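Local structure of regulating synaptic membrane exocytosis protein 2 (Rattus norvegicus, 2BWQ) at residues 77-80 / 81-85; 112-116 / 117-121. The protein probably helps regulate synaptic vesicle exocytosis and neurotransmitter release as a Rab3-interacting molecule, of which this chain is a C2 domain. All coordinates share one frame; numbering follows the deposited sequence.

Interaction 1 of 2, residues 77-80 / 81-85; sequences SPVH and RREFR. With SO4 (sulfate ion), chain B; SO4 (sulfate ion), chain C.
Glu83 folds its carboxylate back onto the backbone of His80, where Glu83 OE1 accepts a hydrogen bond from His80 N at 2.9 Å, met from 61° above the carboxylate plane. In return Glu83 N donates to His80 O (2.8 Å), so two bonds clasp the start of the 3-10 turn. CG stays beside the Glu83 backbone N (chi1 -70°) and the chain runs extended beyond it, a reach that suits glutamate. OE1 thus takes the N-H of the residue three before it, in the loop joining strands 69-76 and 88-95 of the C2 sandwich. Shortened to an alanine here, the residue would probably leave His80 N without this acceptor and the entry to the turn freer to move. Val79 CG1 meets the edge of the Phe84 ring at CE1 (3.8 Å), while Arg81 CA lies over one face; Phe13 packs edge-to-face with Phe84. Arg82 N donates to O1 of the chain B sulfate at 2.7 Å, and Arg81 N to O3 of the same ion. Arg82 NE and NH2 also grip it, and Arg82 NH1 bonds O2 of the chain C sulfate at 2.8 Å; both ions probably come from the crystallisation liquor.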
ATOM      1  N   SER A  77      11.599   9.864  -2.624  1.00 12.38           N
ATOM      2  CA  SER A  77      12.374  11.070  -2.434  1.00 14.24           C
ATOM      3  C   SER A  77      12.689  11.653  -3.799  1.00 15.18           C
ATOM      4  O   SER A  77      12.882  10.858  -4.723  1.00 15.79           O
ATOM      5  CB  SER A  77      13.715  10.694  -1.818  1.00 15.95           C
ATOM      6  OG  SER A  77      14.614  11.817  -1.705  1.00 20.61           O
ATOM      7  N   PRO A  78      12.745  12.978  -3.948  1.00 14.94           N
ATOM      8  CA  PRO A  78      12.513  13.993  -2.918  1.00 13.70           C
ATOM      9  C   PRO A  78      11.041  14.221  -2.708  1.00 14.64           C
ATOM     10  O   PRO A  78      10.232  14.097  -3.666  1.00 16.59           O
ATOM     11  CB  PRO A  78      13.055  15.267  -3.576  1.00 14.80           C
ATOM     12  CG  PRO A  78      12.870  15.042  -5.068  1.00 19.10           C
ATOM     13  CD  PRO A  78      13.137  13.572  -5.255  1.00 15.88           C
ATOM     14  N   VAL A  79      10.651  14.499  -1.473  1.00 12.55           N
ATOM     15  CA  VAL A  79       9.264  14.875  -1.130  1.00 12.87           C
ATOM     16  C   VAL A  79       9.260  16.097  -0.241  1.00 12.83           C
ATOM     17  O   VAL A  79      10.073  16.182   0.697  1.00 13.97           O
ATOM     18  CB  VAL A  79       8.498  13.709  -0.395  1.00 12.56           C
ATOM     19  CG1 VAL A  79       7.052  14.159  -0.080  1.00 15.40           C
ATOM     20  CG2 VAL A  79       8.476  12.521  -1.342  1.00 15.69           C
ATOM     21  N   HIS A  80       8.343  17.018  -0.525  0.50 13.05           N
ATOM     22  CA  HIS A  80       8.284  18.311   0.111  0.50 13.37           C
ATOM     23  C   HIS A  80       6.910  18.539   0.754  0.50 14.24           C
ATOM     24  O   HIS A  80       5.913  18.347   0.046  0.50 13.42           O
ATOM     25  CB  HIS A  80       8.599  19.398  -0.933  0.50 14.05           C
ATOM     26  CG  HIS A  80       9.998  19.316  -1.462  0.50 11.40           C
ATOM     27  ND1 HIS A  80      11.050  19.958  -0.868  0.50 13.06           N
ATOM     28  CD2 HIS A  80      10.515  18.637  -2.509  0.50 10.89           C
ATOM     29  CE1 HIS A  80      12.165  19.672  -1.512  0.50 11.66           C
ATOM     30  NE2 HIS A  80      11.871  18.891  -2.530  0.50 10.89           N
ATOM     31  N   ARG A  81       6.890  18.970   2.027  1.00 15.48           N
ATOM     32  CA  ARG A  81       5.619  19.227   2.746  1.00 16.71           C
ATOM     33  C   ARG A  81       4.655  20.103   1.877  1.00 16.00           C
ATOM     34  O   ARG A  81       3.416  19.883   1.812  1.00 15.59           O
ATOM     35  CB  ARG A  81       5.941  19.945   4.065  1.00 18.78           C
ATOM     36  CG  ARG A  81       4.738  20.375   4.884  1.00 25.38           C
ATOM     37  CD  ARG A  81       3.940  19.211   5.336  1.00 28.44           C
ATOM     38  NE  ARG A  81       2.640  19.576   5.917  1.00 32.58           N
ATOM     39  CZ  ARG A  81       1.601  20.083   5.239  1.00 35.71           C
ATOM     40  NH1 ARG A  81       1.663  20.310   3.932  1.00 36.81           N
ATOM     41  NH2 ARG A  81       0.474  20.368   5.889  1.00 40.88           N
ATOM     42  N   ARG A  82       5.230  21.082   1.195  1.00 14.63           N
ATOM     43  CA  ARG A  82       4.367  21.992   0.436  1.00 15.34           C
ATOM     44  C   ARG A  82       3.572  21.294  -0.688  1.00 14.49           C
ATOM     45  O   ARG A  82       2.659  21.876  -1.291  1.00 17.30           O
ATOM     46  CB  ARG A  82       5.179  23.146  -0.139  1.00 14.65           C
ATOM     47  CG  ARG A  82       6.093  22.718  -1.230  1.00 13.89           C
ATOM     48  CD  ARG A  82       7.060  23.787  -1.711  1.00 13.74           C
ATOM     49  NE  ARG A  82       8.016  24.124  -0.654  1.00 17.74           N
ATOM     50  CZ  ARG A  82       8.418  25.372  -0.395  1.00 16.78           C
ATOM     51  NH1 ARG A  82       7.835  26.373  -0.986  1.00 14.23           N
ATOM     52  NH2 ARG A  82       9.320  25.603   0.542  1.00 22.43           N
ATOM     53  N   GLU A  83       3.994  20.082  -1.031  1.00 15.38           N
ATOM     54  CA  GLU A  83       3.438  19.345  -2.155  1.00 16.90           C
ATOM     55  C   GLU A  83       2.277  18.467  -1.671  1.00 16.80           C
ATOM     56  O   GLU A  83       1.612  17.854  -2.497  1.00 17.49           O
ATOM     57  CB  GLU A  83       4.508  18.374  -2.720  1.00 17.96           C
ATOM     58  CG  GLU A  83       5.674  19.079  -3.438  1.00 19.67           C
ATOM     59  CD  GLU A  83       6.864  18.140  -3.736  1.00 20.79           C
ATOM     60  OE1 GLU A  83       7.019  17.014  -3.150  1.00 23.13           O
ATOM     61  OE2 GLU A  83       7.667  18.530  -4.627  1.00 23.82           O
ATOM     62  N   PHE A  84       2.025  18.397  -0.383  1.00 15.29           N
ATOM     63  CA  PHE A  84       1.091  17.342   0.096  1.00 15.27           C
ATOM     64  C   PHE A  84      -0.318  17.522  -0.444  1.00 16.57           C
ATOM     65  O   PHE A  84      -0.952  16.492  -0.673  1.00 15.81           O
ATOM     66  CB  PHE A  84       1.041  17.353   1.610  1.00 16.28           C
ATOM     67  CG  PHE A  84       2.209  16.657   2.286  1.00 19.82           C
ATOM     68  CD1 PHE A  84       3.314  16.190   1.571  1.00 20.25           C
ATOM     69  CD2 PHE A  84       2.187  16.534   3.660  1.00 22.12           C
ATOM     70  CE1 PHE A  84       4.380  15.547   2.279  1.00 22.86           C
ATOM     71  CE2 PHE A  84       3.261  15.935   4.377  1.00 22.88           C
ATOM     72  CZ  PHE A  84       4.318  15.454   3.657  1.00 19.28           C
ATOM     73  N   ARG A  85      -0.804  18.738  -0.685  1.00 16.33           N
ATOM     74  CA  ARG A  85      -2.180  18.905  -1.213  1.00 19.57           C
ATOM     75  C   ARG A  85      -2.349  18.356  -2.603  1.00 18.31           C
ATOM     76  O   ARG A  85      -3.467  18.141  -3.059  1.00 20.53           O
ATOM     77  CB  ARG A  85      -2.629  20.374  -1.180  1.00 20.28           C
ATOM     78  CG  ARG A  85      -2.989  20.854   0.204  1.00 25.52           C
ATOM     79  CD  ARG A  85      -3.624  22.264   0.227  1.00 26.35           C
ATOM     80  NE  ARG A  85      -3.612  22.881   1.560  1.00 38.25           N
ATOM     81  CZ  ARG A  85      -2.994  24.027   1.868  1.00 42.51           C
ATOM     82  NH1 ARG A  85      -2.340  24.731   0.941  1.00 45.12           N
ATOM     83  NH2 ARG A  85      -3.048  24.487   3.115  1.00 44.54           N
TER
HETATM   84  S   SO4 B 901       9.071  21.977   2.155  1.00 36.96           S
HETATM   85  O1  SO4 B 901       7.662  22.185   1.728  1.00 25.58           O
HETATM   86  O2  SO4 B 901       9.315  22.687   3.390  1.00 39.32           O
HETATM   87  O3  SO4 B 901       9.389  20.571   2.370  1.00 28.56           O
HETATM   88  O4  SO4 B 901       9.984  22.526   1.137  1.00 38.56           O
HETATM   89  S   SO4 C 902       5.196  27.740  -2.971  1.00 20.31           S
HETATM   90  O1  SO4 C 902       3.716  27.889  -2.824  1.00 26.75           O
HETATM   91  O2  SO4 C 902       5.647  26.383  -2.788  1.00 29.09           O
HETATM   92  O3  SO4 C 902       5.444  27.840  -4.432  1.00 29.38           O
HETATM   93  O4  SO4 C 902       5.861  28.764  -2.210  1.00 24.01           O
HETATM   94  O   HOH W   1       6.954  14.826  -4.262  1.00 30.33           O

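Interaction 2 of 2, residues 112-116 / 117-121; sequences IELET and ALLDD
Ala117 approaches the flat carbonyl group of Leu114 from over its face: Ala117 N donates to Leu114 O at 3.1 Å, with the donor 71° out of the carbonyl plane and the C=O...N angle only 109°. The N-H itself points well at the oxygen, so the bond is steep at the acceptor yet nearly straight at the donor, and it closes the short 3-10 turn at 114-115 as the chain leaves strand 105-113.

The Ala117 methyl is tucked against the same turn, its CB 3.5 Å from Leu114 O, and this CB also meets Ile112 CG2 at 3.7 Å. Ile112 turns its CG2 branch opposite the backbone N, which aims that methyl at Ala117, while CG1 is anti to the carbonyl carbon (chi1 -63°). A side chain as small as alanine suits a place hemmed in by carbonyl oxygens and a branched neighbour. Leu114 and Leu119 cross at about a right angle, CD1 of Leu114 lying 4.2 Å from CD2 of Leu119, although Leu114 has a second conformer and this contact is therefore less certain.

Beyond Ala117 the backbone makes two consecutive inverse gamma turns, centred on Leu118 and Leu119; their closing bonds, Leu119 N to Ala117 O and Asp120 N to Leu118 O, are both weak. Leu119 also packs on Leu11, an apolar neighbour that suits a leucine, whereas Asp121 uses its charge in a salt bridge with Lys10. Such a compact turn followed by gamma turns carries the chain from strand 105-113, at the border of one sheet, to strand 123-127, at the border of the other: a sheet-to-sheet crossing in the antiparallel beta-sandwich of the C2 fold.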
ATOM      1  N   ILE A 112      -4.636   7.226  -0.528  1.00 11.44           N
ATOM      2  CA  ILE A 112      -4.396   8.076   0.655  1.00 12.14           C
ATOM      3  C   ILE A 112      -3.919   9.424   0.185  1.00 11.26           C
ATOM      4  O   ILE A 112      -2.822   9.548  -0.359  1.00 12.27           O
ATOM      5  CB  ILE A 112      -3.356   7.409   1.585  1.00 13.06           C
ATOM      6  CG1 ILE A 112      -3.883   6.077   2.120  1.00 13.37           C
ATOM      7  CG2 ILE A 112      -2.989   8.373   2.774  1.00 13.64           C
ATOM      8  CD1 ILE A 112      -2.870   5.353   2.991  1.00 13.91           C
ATOM      9  N   GLU A 113      -4.701  10.445   0.390  1.00 11.95           N
ATOM     10  CA  GLU A 113      -4.292  11.843   0.145  1.00 11.98           C
ATOM     11  C   GLU A 113      -3.232  12.257   1.166  1.00 11.19           C
ATOM     12  O   GLU A 113      -3.483  12.102   2.385  1.00 11.64           O
ATOM     13  CB  GLU A 113      -5.499  12.801   0.237  1.00 12.30           C
ATOM     14  CG  GLU A 113      -6.480  12.565  -0.912  1.00 13.90           C
ATOM     15  CD  GLU A 113      -6.035  13.178  -2.195  1.00 19.46           C
ATOM     16  OE1 GLU A 113      -4.994  13.842  -2.303  1.00 18.38           O
ATOM     17  OE2 GLU A 113      -6.779  12.959  -3.167  1.00 24.35           O
ATOM     18  N   LEU A 114      -2.085  12.759   0.721  0.50 10.60           N
ATOM     19  CA  LEU A 114      -1.038  13.112   1.688  0.50 10.71           C
ATOM     20  C   LEU A 114      -1.471  14.165   2.686  0.50 11.83           C
ATOM     21  O   LEU A 114      -1.042  14.078   3.850  0.50 11.29           O
ATOM     22  CB  LEU A 114       0.256  13.560   1.002  0.50 11.71           C
ATOM     23  CG  LEU A 114       1.282  12.449   0.768  0.50 10.74           C
ATOM     24  CD1 LEU A 114       1.798  12.012   2.164  0.50 12.58           C
ATOM     25  CD2 LEU A 114       0.712  11.277  -0.012  0.50 11.62           C
ATOM     26  N   GLU A 115      -2.307  15.129   2.277  1.00 12.28           N
ATOM     27  CA  GLU A 115      -2.576  16.280   3.139  1.00 13.15           C
ATOM     28  C   GLU A 115      -3.249  15.865   4.427  1.00 13.93           C
ATOM     29  O   GLU A 115      -3.113  16.601   5.398  1.00 16.65           O
ATOM     30  CB  GLU A 115      -3.471  17.267   2.381  1.00 15.23           C
ATOM     31  CG  GLU A 115      -3.823  18.561   3.137  1.00 19.82           C
ATOM     32  CD  GLU A 115      -2.680  19.568   3.270  1.00 27.75           C
ATOM     33  OE1 GLU A 115      -1.490  19.313   2.912  1.00 28.35           O
ATOM     34  OE2 GLU A 115      -2.984  20.699   3.747  1.00 35.03           O
ATOM     35  N   THR A 116      -3.968  14.763   4.442  1.00 12.55           N
ATOM     36  CA  THR A 116      -4.562  14.350   5.691  1.00 13.93           C
ATOM     37  C   THR A 116      -4.120  12.988   6.141  1.00 13.61           C
ATOM     38  O   THR A 116      -4.786  12.360   6.961  1.00 14.08           O
ATOM     39  CB  THR A 116      -6.113  14.406   5.599  1.00 16.03           C
ATOM     40  OG1 THR A 116      -6.526  13.672   4.447  1.00 14.89           O
ATOM     41  CG2 THR A 116      -6.617  15.915   5.512  1.00 17.12           C
ATOM     42  N   ALA A 117      -3.058  12.459   5.559  1.00 12.12           N
ATOM     43  CA  ALA A 117      -2.587  11.134   5.890  1.00 12.25           C
ATOM     44  C   ALA A 117      -2.104  11.058   7.346  1.00 10.36           C
ATOM     45  O   ALA A 117      -1.678  12.055   7.966  1.00 12.11           O
ATOM     46  CB  ALA A 117      -1.388  10.796   4.986  1.00 12.36           C
ATOM     47  N   LEU A 118      -2.204   9.868   7.880  1.00 12.22           N
ATOM     48  CA  LEU A 118      -1.682   9.545   9.221  1.00 12.15           C
ATOM     49  C   LEU A 118      -0.154   9.386   9.196  1.00 11.80           C
ATOM     50  O   LEU A 118       0.358   8.270   9.158  1.00 12.88           O
ATOM     51  CB  LEU A 118      -2.350   8.241   9.739  1.00 12.81           C
ATOM     52  CG  LEU A 118      -3.841   8.377  10.054  1.00 14.11           C
ATOM     53  CD1 LEU A 118      -4.512   7.019  10.082  1.00 17.98           C
ATOM     54  CD2 LEU A 118      -4.058   9.034  11.368  1.00 18.73           C
ATOM     55  N   LEU A 119       0.549  10.499   9.186  1.00 10.61           N
ATOM     56  CA  LEU A 119       2.015  10.476   9.109  1.00 11.37           C
ATOM     57  C   LEU A 119       2.637  10.397  10.489  1.00 12.02           C
ATOM     58  O   LEU A 119       3.503  11.229  10.823  1.00 14.65           O
ATOM     59  CB  LEU A 119       2.474  11.740   8.360  1.00 13.16           C
ATOM     60  CG  LEU A 119       1.898  11.811   6.938  1.00 11.86           C
ATOM     61  CD1 LEU A 119       2.344  13.104   6.262  1.00 15.98           C
ATOM     62  CD2 LEU A 119       2.344  10.651   6.089  1.00 15.48           C
ATOM     63  N   ASP A 120       2.212   9.425  11.262  1.00 10.78           N
ATOM     64  CA  ASP A 120       2.547   9.330  12.679  1.00 11.06           C
ATOM     65  C   ASP A 120       3.534   8.210  12.931  1.00 11.29           C
ATOM     66  O   ASP A 120       3.878   7.973  14.075  1.00 11.62           O
ATOM     67  CB  ASP A 120       1.262   9.111  13.469  1.00 11.35           C
ATOM     68  CG  ASP A 120       0.509   7.837  13.064  1.00 11.20           C
ATOM     69  OD1 ASP A 120       1.023   7.056  12.219  1.00 11.72           O
ATOM     70  OD2 ASP A 120      -0.561   7.560  13.660  1.00 14.87           O
ATOM     71  N   ASP A 121       4.100   7.614  11.880  1.00 11.13           N
ATOM     72  CA  ASP A 121       5.047   6.490  12.036  1.00 10.07           C
ATOM     73  C   ASP A 121       4.492   5.321  12.815  1.00 10.38           C
ATOM     74  O   ASP A 121       5.319   4.598  13.425  1.00 11.94           O
ATOM     75  CB  ASP A 121       6.400   6.960  12.627  1.00 11.36           C
ATOM     76  CG  ASP A 121       7.484   5.993  12.330  1.00 12.15           C
ATOM     77  OD1 ASP A 121       7.531   5.438  11.221  1.00 12.15           O
ATOM     78  OD2 ASP A 121       8.327   5.711  13.224  1.00 11.52           O
TER
HETATM   79  O   HOH W   2      -0.912  14.424   6.592  0.50 19.28           O
HETATM   80  O   HOH W   3      -1.449  14.846   7.844  0.50 16.18           O

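How the interactions relate
From the N terminus, interaction 1 comes first, forming a local turn in the connection from strand 69-76 of one sheet to strand 88-95 of the other. The chain then runs along strands 88-95 and 105-113 before interaction 2 turns it back towards strand 123-127 in the first sheet. Each contact closes its own small loop; they stand in series, neither nested nor crossed. Their centres, about 12 Å apart, lie on the same side of the chain's centre, and they touch directly. Arg85 NE forms a salt bridge with Glu115 OE2 (3.2 Å), while Phe84 CE2 packs on Leu119 CD1 (3.5 Å), tying together two connections that pass between the sheets.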